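Local structure of terminase large subunit (Thermus phage G20c, 5M1P) at residues T59-R67 / V141-E152. The protein acts as the ATP-driven motor that moves viral DNA into empty capsids and as the metal-dependent endonuclease that cuts the genome. Sequence-based numbering, arbitrary orientation.
Sequences TGAIACLER and VAVPNDKTILDE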
loop_
_atom_site.group_PDB
_atom_site.type_symbol
_atom_site.label_atom_id
_atom_site.label_comp_id
_atom_site.label_asym_id
_atom_site.label_seq_id
_atom_site.Cartn_x
_atom_site.Cartn_y
_atom_site.Cartn_z
ATOM N N THR A 59 -3.758 15.624 -4.238
ATOM C CA THR A 59 -2.928 16.185 -3.157
ATOM C C THR A 59 -1.697 15.353 -2.801
ATOM O O THR A 59 -0.787 15.860 -2.144
ATOM C CB THR A 59 -3.741 16.354 -1.872
ATOM O OG1 THR A 59 -4.076 15.062 -1.351
ATOM C CG2 THR A 59 -4.998 17.191 -2.121
ATOM N N GLY A 60 -1.678 14.078 -3.198
ATOM C CA GLY A 60 -0.582 13.184 -2.829
ATOM C C GLY A 60 -0.657 12.692 -1.395
ATOM O O GLY A 60 0.330 12.157 -0.888
ATOM N N ALA A 61 -1.811 12.849 -0.738
ATOM C CA ALA A 61 -1.996 12.419 0.643
ATOM C C ALA A 61 -2.863 11.178 0.748
ATOM O O ALA A 61 -3.864 11.041 0.051
ATOM C CB ALA A 61 -2.594 13.542 1.471
ATOM N N ILE A 62 -2.469 10.271 1.633
ATOM C CA ILE A 62 -3.299 9.140 1.986
ATOM C C ILE A 62 -4.513 9.661 2.754
ATOM O O ILE A 62 -4.378 10.385 3.754
ATOM C CB ILE A 62 -2.522 8.106 2.831
ATOM C CG1 ILE A 62 -1.368 7.497 2.022
ATOM C CG2 ILE A 62 -3.450 7.041 3.395
ATOM C CD1 ILE A 62 -1.793 6.744 0.780
ATOM N N ALA A 63 -5.697 9.329 2.252
ATOM C CA ALA A 63 -6.967 9.723 2.868
ATOM C C ALA A 63 -7.469 8.679 3.851
ATOM O O ALA A 63 -8.173 9.007 4.807
ATOM C CB ALA A 63 -8.014 9.956 1.791
ATOM N N CYS A 64 -7.135 7.404 3.613
ATOM C CA CYS A 64 -7.636 6.308 4.426
ATOM C C CYS A 64 -6.717 5.117 4.219
ATOM O O CYS A 64 -6.242 4.902 3.097
ATOM C CB CYS A 64 -9.055 5.961 3.972
ATOM S SG CYS A 64 -9.855 4.712 4.986
ATOM N N LEU A 65 -6.446 4.376 5.283
ATOM C CA LEU A 65 -5.677 3.143 5.172
ATOM C C LEU A 65 -6.390 2.069 5.963
ATOM O O LEU A 65 -6.671 2.269 7.134
ATOM C CB LEU A 65 -4.262 3.371 5.700
ATOM C CG LEU A 65 -3.327 2.161 5.518
ATOM C CD1 LEU A 65 -1.926 2.646 5.180
ATOM C CD2 LEU A 65 -3.308 1.242 6.724
ATOM N N GLU A 66 -6.701 0.946 5.320
ATOM C CA GLU A 66 -7.378 -0.164 5.977
ATOM C C GLU A 66 -6.420 -1.329 6.031
ATOM O O GLU A 66 -5.772 -1.641 5.030
ATOM C CB GLU A 66 -8.661 -0.549 5.233
ATOM C CG GLU A 66 -9.470 -1.614 5.960
ATOM C CD GLU A 66 -10.914 -1.699 5.514
ATOM O OE1 GLU A 66 -11.271 -1.117 4.476
ATOM O OE2 GLU A 66 -11.707 -2.345 6.235
ATOM N N ARG A 67 -6.321 -1.938 7.206
ATOM C CA ARG A 67 -5.381 -3.023 7.428
ATOM C C ARG A 67 -6.001 -4.074 8.329
ATOM O O ARG A 67 -6.593 -3.756 9.354
ATOM C CB ARG A 67 -4.112 -2.474 8.073
ATOM C CG ARG A 67 -3.079 -3.532 8.442
ATOM C CD ARG A 67 -1.726 -2.882 8.638
ATOM N NE ARG A 67 -0.620 -3.786 8.967
ATOM C CZ ARG A 67 -0.255 -4.162 10.196
ATOM N NH1 ARG A 67 -0.940 -3.789 11.280
ATOM N NH2 ARG A 67 0.819 -4.933 10.340
ATOM N N VAL A 141 4.989 12.596 0.096
ATOM C CA VAL A 141 4.301 11.453 0.685
ATOM C C VAL A 141 3.755 11.874 2.043
ATOM O O VAL A 141 4.479 12.458 2.861
ATOM C CB VAL A 141 5.245 10.235 0.801
ATOM C CG1 VAL A 141 4.555 9.046 1.466
ATOM C CG2 VAL A 141 5.756 9.820 -0.572
ATOM N N ALA A 142 2.467 11.628 2.256
ATOM C CA ALA A 142 1.788 11.995 3.486
ATOM C C ALA A 142 0.916 10.837 3.930
ATOM O O ALA A 142 0.046 10.391 3.181
ATOM C CB ALA A 142 0.961 13.250 3.266
ATOM N N VAL A 143 1.184 10.316 5.126
ATOM C CA VAL A 143 0.555 9.104 5.633
ATOM C C VAL A 143 -0.040 9.298 7.027
ATOM O O VAL A 143 0.358 10.225 7.737
ATOM C CB VAL A 143 1.564 7.929 5.679
ATOM C CG1 VAL A 143 2.169 7.692 4.306
ATOM C CG2 VAL A 143 2.674 8.136 6.711
ATOM N N PRO A 144 -0.974 8.417 7.433
ATOM C CA PRO A 144 -1.453 8.468 8.808
ATOM C C PRO A 144 -0.300 8.330 9.798
ATOM O O PRO A 144 0.570 7.488 9.611
ATOM C CB PRO A 144 -2.393 7.266 8.907
ATOM C CG PRO A 144 -2.794 6.964 7.505
ATOM C CD PRO A 144 -1.612 7.325 6.668
ATOM N N ASN A 145 -0.298 9.175 10.823
ATOM C CA ASN A 145 0.775 9.234 11.799
ATOM C C ASN A 145 0.567 8.113 12.811
ATOM O O ASN A 145 0.181 8.328 13.968
ATOM C CB ASN A 145 0.784 10.624 12.452
ATOM C CG ASN A 145 1.999 10.860 13.318
ATOM O OD1 ASN A 145 2.867 9.992 13.456
ATOM N ND2 ASN A 145 2.071 12.045 13.905
ATOM N N ASP A 146 0.855 6.902 12.359
ATOM C CA ASP A 146 0.586 5.692 13.097
ATOM C C ASP A 146 1.916 4.985 13.251
ATOM O O ASP A 146 2.608 4.751 12.258
ATOM C CB ASP A 146 -0.398 4.827 12.312
ATOM C CG ASP A 146 -0.643 3.502 12.969
ATOM O OD1 ASP A 146 -1.359 3.460 13.994
ATOM O OD2 ASP A 146 -0.093 2.507 12.473
ATOM N N LYS A 147 2.257 4.617 14.473
ATOM C CA LYS A 147 3.583 4.074 14.737
ATOM C C LYS A 147 3.869 2.806 13.936
ATOM O O LYS A 147 4.979 2.613 13.469
ATOM C CB LYS A 147 3.753 3.798 16.227
ATOM N N THR A 148 2.866 1.953 13.765
ATOM C CA THR A 148 3.042 0.720 13.001
ATOM C C THR A 148 3.445 0.992 11.548
ATOM O O THR A 148 4.315 0.317 11.003
ATOM C CB THR A 148 1.778 -0.136 13.051
ATOM O OG1 THR A 148 1.436 -0.385 14.423
ATOM C CG2 THR A 148 1.995 -1.476 12.334
ATOM N N ILE A 149 2.817 1.994 10.938
ATOM C CA ILE A 149 3.142 2.387 9.577
ATOM C C ILE A 149 4.566 2.934 9.506
ATOM O O ILE A 149 5.360 2.542 8.643
ATOM C CB ILE A 149 2.162 3.471 9.066
ATOM C CG1 ILE A 149 0.744 2.900 8.921
ATOM C CG2 ILE A 149 2.656 4.020 7.736
ATOM C CD1 ILE A 149 -0.329 3.912 8.542
ATOM N N LEU A 150 4.877 3.865 10.399
ATOM C CA LEU A 150 6.184 4.497 10.396
ATOM C C LEU A 150 7.291 3.490 10.664
ATOM O O LEU A 150 8.325 3.509 10.005
ATOM C CB LEU A 150 6.217 5.624 11.419
ATOM C CG LEU A 150 5.222 6.765 11.146
ATOM C CD1 LEU A 150 5.420 7.863 12.178
ATOM C CD2 LEU A 150 5.343 7.340 9.747
ATOM N N ASP A 151 7.041 2.606 11.612
ATOM C CA ASP A 151 7.980 1.511 11.925
ATOM C C ASP A 151 8.234 0.589 10.730
ATOM O O ASP A 151 9.376 0.209 10.465
ATOM C CB ASP A 151 7.478 0.659 13.095
ATOM C CG ASP A 151 7.605 1.347 14.445
ATOM O OD1 ASP A 151 8.237 2.414 14.548
ATOM O OD2 ASP A 151 7.069 0.778 15.421
ATOM N N GLU A 152 7.180 0.227 10.012
ATOM C CA GLU A 152 7.358 -0.678 8.876
ATOM C C GLU A 152 8.213 -0.036 7.780
ATOM O O GLU A 152 9.044 -0.709 7.165
ATOM C CB GLU A 152 6.016 -1.157 8.308
ATOM C CG GLU A 152 6.128 -2.546 7.709
ATOM C CD GLU A 152 4.804 -3.104 7.254
ATOM O OE1 GLU A 152 4.533 -2.988 6.064
ATOM O OE2 GLU A 152 4.060 -3.666 8.089
HETATM O O HOH W 1 1.749 -5.091 7.594
#
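Ile62 N donates to Ala142 O over 3.0 Å in a nearly straight bond, 170° at the hydrogen, and this is the one direct hydrogen bond joining strand 61-67 to the segment that carries strand 142-144. Within the RNase H-like domain the first strand lies between 49-56 and 25-27, whereas the second is a short outermost strand beside 15-22. The two run roughly parallel here, 28° apart, then side chains take over from backbone. At Gly60 and Ala142, the hydroxyl of Tyr186 bonds to both Gly60 O and Ala142 N, while Ala61 N is satisfied by Thr59 OG1 in an ST turn. Ile62 packs on the end of the second strand: CG2, anti to the backbone N, lies 3.8 Å from Pro144 CD. Leu65 and Ile149 meet tip to tip, their CD1 atoms 3.9 Å apart, so that helix 147-152, lying nearly across the strand, touches it through side-chain ends. Asp146 N-caps that helix through a weak bond from Ile149 N to OD2, and its OD1 is held in a salt bridge by Arg21. The extended Arg67 side chain puts one guanidinium face against Thr148 CG2. Glu152 OE2 lies 4.1 Å from Arg67 NH2, well out of the guanidinium plane, and no N-H points at it; a water at the guanidinium edge makes the link, accepting from NH2 at 2.9 Å and donating to OE2 at 2.8 Å. Glu152 OE1 accepts from Val179 N, and Arg67 also makes a cation-pi contact with Tyr49. The chemistry thus passes from one backbone bond through an apolar middle to a hydrated charge pair; with the Arg67 side chain about 8 Å from the bound calcium ion, these charges may bear on the field around the nuclease centre.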